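Local coordinates for protein 3-hydroxyisobutyrate dehydrogenase (Salmonella typhimurium, PDB 3G0O) that probably oxidises L-threonate to 2-dehydro-L-erythronate, using NAD(+) in preference to NADP(+) as the hydride acceptor, at residues 184-189 and 243-248. Numbering follows the deposited sequence.
Sequences LLAGVH and DIFVKD
G187 and F245 mark the closest approach of two helical backbones, their CA atoms 6.2 Å apart, where helix 174-202 passes helix 242-258. No hydrogen bond spans the gap; within each segment the backbone bonds are those of its own helix, as where V188 N binds L184 O at 2.9 Å. The join is made by a single phenyl ring lying against the main chain of G187 and the methyl of A186. With CG of F245 turned away from its own carbonyl carbon (chi1 -83°), the ring reaches across to the first helix and sets its CD2, CE2 and CZ corner on the turn formed by A186 and G187. F245 CE2 lies 3.4 Å from G187 N. The approach is oblique to the ring. Glycine suits this place because, with no side chain, its CA can come within 3.5 Å of F245 CD2. The small methyl of A186 fills in beside it, its CB 3.9 Å from F245 CE2, and it also packs on M223. Q183 and I190 of the same helix also touch F245, and its ring meets that of F273 on helix 264-281, so the aromatic group packs between these two helices. On the next turn D248 also directs its CB toward the first helix; its OD1 is met by K247 NZ of the same helix at 2.8 Å in a salt bridge, from the syn side but 35° out of the carboxylate plane, while OD2 accepts a hydrogen bond from Q183, tying the two helices together just before the 184-189 segment. The small residues A186 and G187 let the two helices approach closely, with the ring of F245 filling the interface. This belongs to the all-helical C-terminal domain of the 3-hydroxyisobutyrate dehydrogenase family, close to the predicted active-site residue K179 and to a bound L(+)-tartaric acid, which lies about 5 Å from the side chain of F245.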
loop_
_atom_site.group_PDB
_atom_site.type_symbol
_atom_site.label_atom_id
_atom_site.label_comp_id
_atom_site.label_asym_id
_atom_site.label_seq_id
_atom_site.Cartn_x
_atom_site.Cartn_y
_atom_site.Cartn_z
ATOM N N LEU A 184 -10.104 -7.110 -1.703
ATOM C CA LEU A 184 -10.580 -5.865 -2.292
ATOM C C LEU A 184 -9.357 -4.944 -2.333
ATOM O O LEU A 184 -9.054 -4.332 -3.359
ATOM C CB LEU A 184 -11.687 -5.242 -1.426
ATOM C CG LEU A 184 -12.327 -3.916 -1.884
ATOM C CD1 LEU A 184 -13.604 -3.672 -1.089
ATOM C CD2 LEU A 184 -11.363 -2.748 -1.704
ATOM N N LEU A 185 -8.644 -4.869 -1.213
ATOM C CA LEU A 185 -7.453 -4.028 -1.132
ATOM C C LEU A 185 -6.338 -4.531 -2.052
ATOM O O LEU A 185 -5.731 -3.752 -2.782
ATOM C CB LEU A 185 -6.955 -3.961 0.315
ATOM C CG LEU A 185 -7.814 -3.110 1.262
ATOM C CD1 LEU A 185 -7.370 -3.313 2.701
ATOM C CD2 LEU A 185 -7.698 -1.644 0.864
ATOM N N ALA A 186 -6.068 -5.831 -2.017
ATOM C CA ALA A 186 -5.019 -6.400 -2.859
ATOM C C ALA A 186 -5.306 -6.089 -4.328
ATOM O O ALA A 186 -4.429 -5.632 -5.056
ATOM C CB ALA A 186 -4.934 -7.916 -2.648
ATOM N N GLY A 187 -6.548 -6.328 -4.749
ATOM C CA GLY A 187 -6.925 -6.087 -6.132
ATOM C C GLY A 187 -6.863 -4.631 -6.550
ATOM O O GLY A 187 -6.329 -4.308 -7.616
ATOM N N VAL A 188 -7.421 -3.752 -5.724
ATOM C CA VAL A 188 -7.409 -2.330 -6.035
ATOM C C VAL A 188 -5.977 -1.807 -6.053
ATOM O O VAL A 188 -5.621 -0.991 -6.899
ATOM C CB VAL A 188 -8.233 -1.525 -5.007
ATOM C CG1 VAL A 188 -7.990 -0.030 -5.189
ATOM C CG2 VAL A 188 -9.717 -1.841 -5.176
ATOM N N HIS A 189 -5.149 -2.285 -5.130
ATOM C CA HIS A 189 -3.766 -1.821 -5.089
ATOM C C HIS A 189 -2.980 -2.225 -6.336
ATOM O O HIS A 189 -2.205 -1.426 -6.862
ATOM C CB HIS A 189 -3.076 -2.314 -3.816
ATOM C CG HIS A 189 -3.578 -1.651 -2.569
ATOM N ND1 HIS A 189 -3.315 -2.135 -1.306
ATOM C CD2 HIS A 189 -4.359 -0.557 -2.395
ATOM C CE1 HIS A 189 -3.916 -1.373 -0.409
ATOM N NE2 HIS A 189 -4.557 -0.409 -1.044
ATOM N N ASP A 243 -6.718 -13.491 -14.118
ATOM C CA ASP A 243 -7.994 -14.150 -13.858
ATOM C C ASP A 243 -8.263 -14.440 -12.382
ATOM O O ASP A 243 -9.414 -14.645 -11.994
ATOM C CB ASP A 243 -8.109 -15.442 -14.678
ATOM C CG ASP A 243 -8.400 -15.171 -16.144
ATOM O OD1 ASP A 243 -8.897 -14.065 -16.454
ATOM O OD2 ASP A 243 -8.150 -16.064 -16.984
ATOM N N ILE A 244 -7.218 -14.445 -11.557
ATOM C CA ILE A 244 -7.411 -14.689 -10.130
ATOM C C ILE A 244 -8.182 -13.522 -9.529
ATOM O O ILE A 244 -9.091 -13.720 -8.723
ATOM C CB ILE A 244 -6.073 -14.819 -9.363
ATOM C CG1 ILE A 244 -5.330 -16.083 -9.801
ATOM C CG2 ILE A 244 -6.342 -14.877 -7.852
ATOM C CD1 ILE A 244 -6.037 -17.372 -9.441
ATOM N N PHE A 245 -7.815 -12.303 -9.911
ATOM C CA PHE A 245 -8.512 -11.149 -9.375
ATOM C C PHE A 245 -9.851 -10.882 -10.038
ATOM O O PHE A 245 -10.707 -10.216 -9.457
ATOM C CB PHE A 245 -7.610 -9.917 -9.381
ATOM C CG PHE A 245 -6.706 -9.869 -8.192
ATOM C CD1 PHE A 245 -5.400 -10.340 -8.270
ATOM C CD2 PHE A 245 -7.201 -9.463 -6.957
ATOM C CE1 PHE A 245 -4.600 -10.415 -7.131
ATOM C CE2 PHE A 245 -6.413 -9.534 -5.814
ATOM C CZ PHE A 245 -5.107 -10.013 -5.902
ATOM N N VAL A 246 -10.038 -11.397 -11.249
ATOM C CA VAL A 246 -11.330 -11.260 -11.913
ATOM C C VAL A 246 -12.276 -12.052 -11.004
ATOM O O VAL A 246 -13.388 -11.619 -10.692
ATOM C CB VAL A 246 -11.328 -11.903 -13.325
ATOM C CG1 VAL A 246 -12.751 -12.036 -13.839
ATOM C CG2 VAL A 246 -10.506 -11.060 -14.277
ATOM N N LYS A 247 -11.801 -13.210 -10.561
ATOM C CA LYS A 247 -12.573 -14.069 -9.679
ATOM C C LYS A 247 -12.742 -13.451 -8.293
ATOM O O LYS A 247 -13.859 -13.318 -7.804
ATOM C CB LYS A 247 -11.891 -15.437 -9.553
ATOM C CG LYS A 247 -12.405 -16.304 -8.411
ATOM C CD LYS A 247 -11.725 -17.669 -8.408
ATOM C CE LYS A 247 -10.204 -17.551 -8.296
ATOM N NZ LYS A 247 -9.760 -17.045 -6.964
ATOM N N ASP A 248 -11.633 -13.061 -7.670
ATOM C CA ASP A 248 -11.682 -12.494 -6.329
ATOM C C ASP A 248 -12.476 -11.201 -6.212
ATOM O O ASP A 248 -13.264 -11.047 -5.286
ATOM C CB ASP A 248 -10.264 -12.287 -5.781
ATOM C CG ASP A 248 -9.603 -13.597 -5.371
ATOM O OD1 ASP A 248 -10.213 -14.670 -5.586
ATOM O OD2 ASP A 248 -8.475 -13.549 -4.834
#